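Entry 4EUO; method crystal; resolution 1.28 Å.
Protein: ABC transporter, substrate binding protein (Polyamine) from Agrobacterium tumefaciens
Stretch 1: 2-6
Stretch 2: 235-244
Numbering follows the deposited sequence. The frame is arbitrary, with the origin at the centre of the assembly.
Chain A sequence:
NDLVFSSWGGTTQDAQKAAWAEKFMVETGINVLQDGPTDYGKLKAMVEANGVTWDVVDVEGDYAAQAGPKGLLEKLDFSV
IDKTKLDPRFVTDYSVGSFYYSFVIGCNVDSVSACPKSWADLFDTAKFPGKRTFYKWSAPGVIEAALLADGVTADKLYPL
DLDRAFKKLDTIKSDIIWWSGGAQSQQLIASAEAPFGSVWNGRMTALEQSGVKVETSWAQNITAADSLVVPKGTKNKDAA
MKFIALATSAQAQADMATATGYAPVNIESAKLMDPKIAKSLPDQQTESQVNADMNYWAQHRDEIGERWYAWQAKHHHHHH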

ATOM      1  N   ASP A   2      18.666 -13.719 -14.198  1.00 25.55           N
ATOM      2  CA  ASP A   2      17.574 -12.749 -14.186  1.00 23.54           C
ATOM      3  C   ASP A   2      17.248 -12.323 -12.769  1.00 26.93           C
ATOM      4  O   ASP A   2      17.387 -13.130 -11.841  1.00 29.32           O
ATOM      5  CB  ASP A   2      16.326 -13.362 -14.804  1.00 24.48           C
ATOM      6  CG  ASP A   2      16.530 -13.847 -16.225  1.00 32.30           C
ATOM      7  OD1 ASP A   2      17.255 -13.173 -16.980  1.00 33.12           O
ATOM      8  OD2 ASP A   2      15.937 -14.882 -16.585  1.00 36.87           O
ATOM      9  N   LEU A   3      16.749 -11.094 -12.610  1.00 17.65           N
ATOM     10  CA  LEU A   3      16.335 -10.609 -11.292  1.00 16.59           C
ATOM     11  C   LEU A   3      14.825 -10.765 -11.207  1.00 16.07           C
ATOM     12  O   LEU A   3      14.137 -10.478 -12.181  1.00 16.79           O
ATOM     13  CB  LEU A   3      16.720  -9.127 -11.164  1.00 17.05           C
ATOM     14  CG  LEU A   3      16.406  -8.496  -9.832  1.00 22.72           C
ATOM     15  CD1 LEU A   3      17.632  -8.335  -9.024  1.00 27.63           C
ATOM     16  CD2 LEU A   3      15.710  -7.161 -10.019  1.00 25.40           C
ATOM     17  N   VAL A   4      14.306 -11.190 -10.037  1.00 13.09           N
ATOM     18  CA  VAL A   4      12.875 -11.357  -9.853  1.00 11.72           C
ATOM     19  C   VAL A   4      12.340 -10.272  -8.895  1.00 12.81           C
ATOM     20  O   VAL A   4      12.844 -10.127  -7.780  1.00 12.83           O
ATOM     21  CB  VAL A   4      12.517 -12.756  -9.331  1.00 13.93           C
ATOM     22  CG1 VAL A   4      11.019 -12.869  -9.072  1.00 14.29           C
ATOM     23  CG2 VAL A   4      12.974 -13.855 -10.307  1.00 15.10           C
ATOM     24  N   PHE A   5      11.331  -9.546  -9.369  1.00 11.46           N
ATOM     25  CA  PHE A   5      10.641  -8.503  -8.609  1.00 10.85           C
ATOM     26  C   PHE A   5       9.260  -8.955  -8.241  1.00 12.28           C
ATOM     27  O   PHE A   5       8.502  -9.348  -9.117  1.00 12.39           O
ATOM     28  CB  PHE A   5      10.612  -7.206  -9.434  1.00 12.75           C
ATOM     29  CG  PHE A   5       9.816  -6.085  -8.796  1.00 12.16           C
ATOM     30  CD1 PHE A   5      10.250  -5.480  -7.628  1.00 12.51           C
ATOM     31  CD2 PHE A   5       8.625  -5.661  -9.352  1.00 12.82           C
ATOM     32  CE1 PHE A   5       9.516  -4.446  -7.038  1.00 12.44           C
ATOM     33  CE2 PHE A   5       7.890  -4.627  -8.751  1.00 12.81           C
ATOM     34  CZ  PHE A   5       8.358  -4.020  -7.619  1.00 11.24           C
ATOM     35  N   SER A   6       8.951  -8.948  -6.929  1.00 10.75           N
ATOM     36  CA  SER A   6       7.627  -9.326  -6.443  1.00 10.53           C
ATOM     37  C   SER A   6       6.871  -8.099  -5.982  1.00 10.92           C
ATOM     38  O   SER A   6       7.409  -7.279  -5.234  1.00 10.20           O
ATOM     39  CB  SER A   6       7.743 -10.288  -5.266  1.00 10.98           C
ATOM     40  OG  SER A   6       6.470 -10.573  -4.700  1.00 14.60           O
ATOM     41  N   LYS A 235      20.117 -14.730  -4.371  1.00 13.32           N
ATOM     42  CA  LYS A 235      21.350 -15.124  -5.072  1.00 13.81           C
ATOM     43  C   LYS A 235      21.798 -13.991  -5.982  1.00 19.95           C
ATOM     44  O   LYS A 235      22.846 -14.088  -6.632  1.00 21.65           O
ATOM     45  CB  LYS A 235      21.152 -16.439  -5.854  1.00 14.94           C
ATOM     46  CG  LYS A 235      20.116 -16.421  -6.965  1.00 18.40           C
ATOM     47  CD  LYS A 235      20.176 -17.679  -7.867  1.00 23.36           C
ATOM     48  CE  LYS A 235      21.227 -17.609  -8.970  1.00 27.70           C
ATOM     49  NZ  LYS A 235      21.141 -16.364  -9.801  1.00 25.98           N
ATOM     50  N   ASN A 236      20.987 -12.900  -6.042  1.00 16.93           N
ATOM     51  CA  ASN A 236      21.244 -11.744  -6.906  1.00 16.02           C
ATOM     52  C   ASN A 236      21.355 -10.454  -6.052  1.00 17.07           C
ATOM     53  O   ASN A 236      20.748  -9.432  -6.417  1.00 16.90           O
ATOM     54  CB  ASN A 236      20.119 -11.637  -7.961  1.00 16.83           C
ATOM     55  CG  ASN A 236      19.912 -12.881  -8.810  1.00 26.16           C
ATOM     56  OD1 ASN A 236      18.792 -13.435  -8.961  1.00 22.69           O
ATOM     57  ND2 ASN A 236      20.993 -13.332  -9.421  1.00 20.04           N
ATOM     58  N   LYS A 237      22.113 -10.497  -4.938  1.00 16.05           N
ATOM     59  CA  LYS A 237      22.217  -9.382  -3.981  1.00 15.36           C
ATOM     60  C   LYS A 237      22.677  -8.081  -4.612  1.00 19.73           C
ATOM     61  O   LYS A 237      21.989  -7.069  -4.475  1.00 17.53           O
ATOM     62  CB  LYS A 237      23.053  -9.731  -2.755  1.00 19.07           C
ATOM     63  CG  LYS A 237      22.944  -8.730  -1.612  1.00 18.86           C
ATOM     64  CD  LYS A 237      23.675  -9.216  -0.398  1.00 24.51           C
ATOM     65  CE  LYS A 237      23.792  -8.128   0.637  1.00 39.76           C
ATOM     66  NZ  LYS A 237      24.555  -8.591   1.825  1.00 50.29           N
ATOM     67  N   ASP A 238      23.811  -8.098  -5.337  1.00 16.80           N
ATOM     68  CA  ASP A 238      24.290  -6.858  -5.953  1.00 17.55           C
ATOM     69  C   ASP A 238      23.294  -6.299  -6.960  1.00 17.87           C
ATOM     70  O   ASP A 238      23.038  -5.094  -6.958  1.00 18.82           O
ATOM     71  CB  ASP A 238      25.690  -7.064  -6.597  1.00 19.33           C
ATOM     72  CG  ASP A 238      26.782  -7.369  -5.588  1.00 32.09           C
ATOM     73  OD1 ASP A 238      26.592  -7.061  -4.390  1.00 34.03           O
ATOM     74  OD2 ASP A 238      27.843  -7.894  -6.001  1.00 35.54           O
ATOM     75  N   ALA A 239      22.687  -7.165  -7.774  1.00 15.75           N
ATOM     76  CA  ALA A 239      21.708  -6.767  -8.776  1.00 14.75           C
ATOM     77  C   ALA A 239      20.456  -6.183  -8.090  1.00 15.77           C
ATOM     78  O   ALA A 239      19.899  -5.202  -8.583  1.00 15.75           O
ATOM     79  CB  ALA A 239      21.320  -7.951  -9.652  1.00 16.05           C
ATOM     80  N   ALA A 240      20.070  -6.752  -6.927  1.00 14.06           N
ATOM     81  CA  ALA A 240      18.898  -6.276  -6.170  1.00 14.24           C
ATOM     82  C   ALA A 240      19.130  -4.853  -5.683  1.00 16.33           C
ATOM     83  O   ALA A 240      18.225  -4.002  -5.799  1.00 14.93           O
ATOM     84  CB  ALA A 240      18.635  -7.204  -5.000  1.00 14.67           C
ATOM     85  N   MET A 241      20.345  -4.569  -5.179  1.00 14.53           N
ATOM     86  CA  MET A 241      20.666  -3.226  -4.717  1.00 13.51           C
ATOM     87  C   MET A 241      20.651  -2.233  -5.864  1.00 16.54           C
ATOM     88  O   MET A 241      20.127  -1.120  -5.702  1.00 15.42           O
ATOM     89  CB  MET A 241      22.025  -3.189  -3.986  1.00 14.62           C
ATOM     90  CG  MET A 241      22.141  -4.139  -2.837  1.00 14.81           C
ATOM     91  SD  MET A 241      20.852  -3.867  -1.576  1.00 15.94           S
ATOM     92  CE  MET A 241      20.968  -5.446  -0.702  1.00 14.98           C
ATOM     93  N   LYS A 242      21.157  -2.632  -7.046  1.00 15.75           N
ATOM     94  CA  LYS A 242      21.116  -1.774  -8.223  1.00 15.55           C
ATOM     95  C   LYS A 242      19.688  -1.521  -8.677  1.00 16.84           C
ATOM     96  O   LYS A 242      19.348  -0.417  -9.139  1.00 15.60           O
ATOM     97  CB  LYS A 242      21.953  -2.373  -9.374  1.00 17.06           C
ATOM     98  CG  LYS A 242      23.456  -2.328  -9.115  1.00 23.76           C
ATOM     99  CD  LYS A 242      24.203  -3.026 -10.243  1.00 31.75           C
ATOM    100  CE  LYS A 242      25.685  -3.099  -9.966  1.00 41.98           C
ATOM    101  NZ  LYS A 242      26.383  -3.907 -10.997  1.00 54.88           N
ATOM    102  N   PHE A 243      18.816  -2.550  -8.535  1.00 14.47           N
ATOM    103  CA  PHE A 243      17.434  -2.386  -8.945  1.00 12.59           C
ATOM    104  C   PHE A 243      16.736  -1.383  -8.023  1.00 12.03           C
ATOM    105  O   PHE A 243      16.000  -0.517  -8.529  1.00 13.71           O
ATOM    106  CB  PHE A 243      16.710  -3.744  -8.926  1.00 14.05           C
ATOM    107  CG  PHE A 243      15.268  -3.632  -9.375  1.00 13.52           C
ATOM    108  CD1 PHE A 243      14.936  -3.677 -10.718  1.00 15.66           C
ATOM    109  CD2 PHE A 243      14.253  -3.380  -8.455  1.00 14.18           C
ATOM    110  CE1 PHE A 243      13.609  -3.542 -11.139  1.00 16.62           C
ATOM    111  CE2 PHE A 243      12.925  -3.247  -8.874  1.00 17.06           C
ATOM    112  CZ  PHE A 243      12.611  -3.292 -10.208  1.00 16.22           C
ATOM    113  N   ILE A 244      17.000  -1.474  -6.715  1.00 12.49           N
ATOM    114  CA  ILE A 244      16.375  -0.539  -5.772  1.00 11.22           C
ATOM    115  C   ILE A 244      16.872   0.886  -6.047  1.00 14.38           C
ATOM    116  O   ILE A 244      16.071   1.833  -6.076  1.00 13.15           O
ATOM    117  CB  ILE A 244      16.593  -0.983  -4.336  1.00 12.03           C
ATOM    118  CG1 ILE A 244      15.806  -2.292  -4.072  1.00 12.22           C
ATOM    119  CG2 ILE A 244      16.190   0.129  -3.358  1.00 13.18           C
ATOM    120  CD1 ILE A 244      15.974  -2.852  -2.690  1.00 13.19           C
TER
HETATM  121  O   HOH W   1      18.489 -15.489 -11.011  1.00 39.31           O

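L3 does most of the work of joining the strand 3-6 to the helix 237-244, whose axes pass 9.2 Å apart at 52°. Its CA-to-CB bond points sideways, but with chi1 at t the end of the side chain comes nearer the helix. The leucine fork then puts both of its methyls to use: CD1 lies 3.8 Å from A239 CB and 3.6 Å from the backbone nitrogen A240 N, while CD2 rests 3.6 Å from F243 CG. Small residues suit the helix here. With only a methyl at A239 and A240, CD1 can settle almost against the helix backbone, where A240 N is already satisfied by its 2.8 Å hydrogen bond to N236 O.

F243, one turn beyond A239, points toward the strand and, with chi1 at t, lays its ring beside both L3 and F5. F5 is two residues past L3 and also points toward the helix; its CD1 is 3.7 Å from F243 CE2. The two rings meet obliquely, with planes at 39° and centroids 5.4 Å apart, and F243 CZ lies over one face of F5. Broad, apolar side chains fit this buried site, which asks for no polar partner.

At the more exposed end, a water donates to D2 O (2.7 Å) and accepts from K235 NZ (3.0 Å), linking the stretches through polar groups.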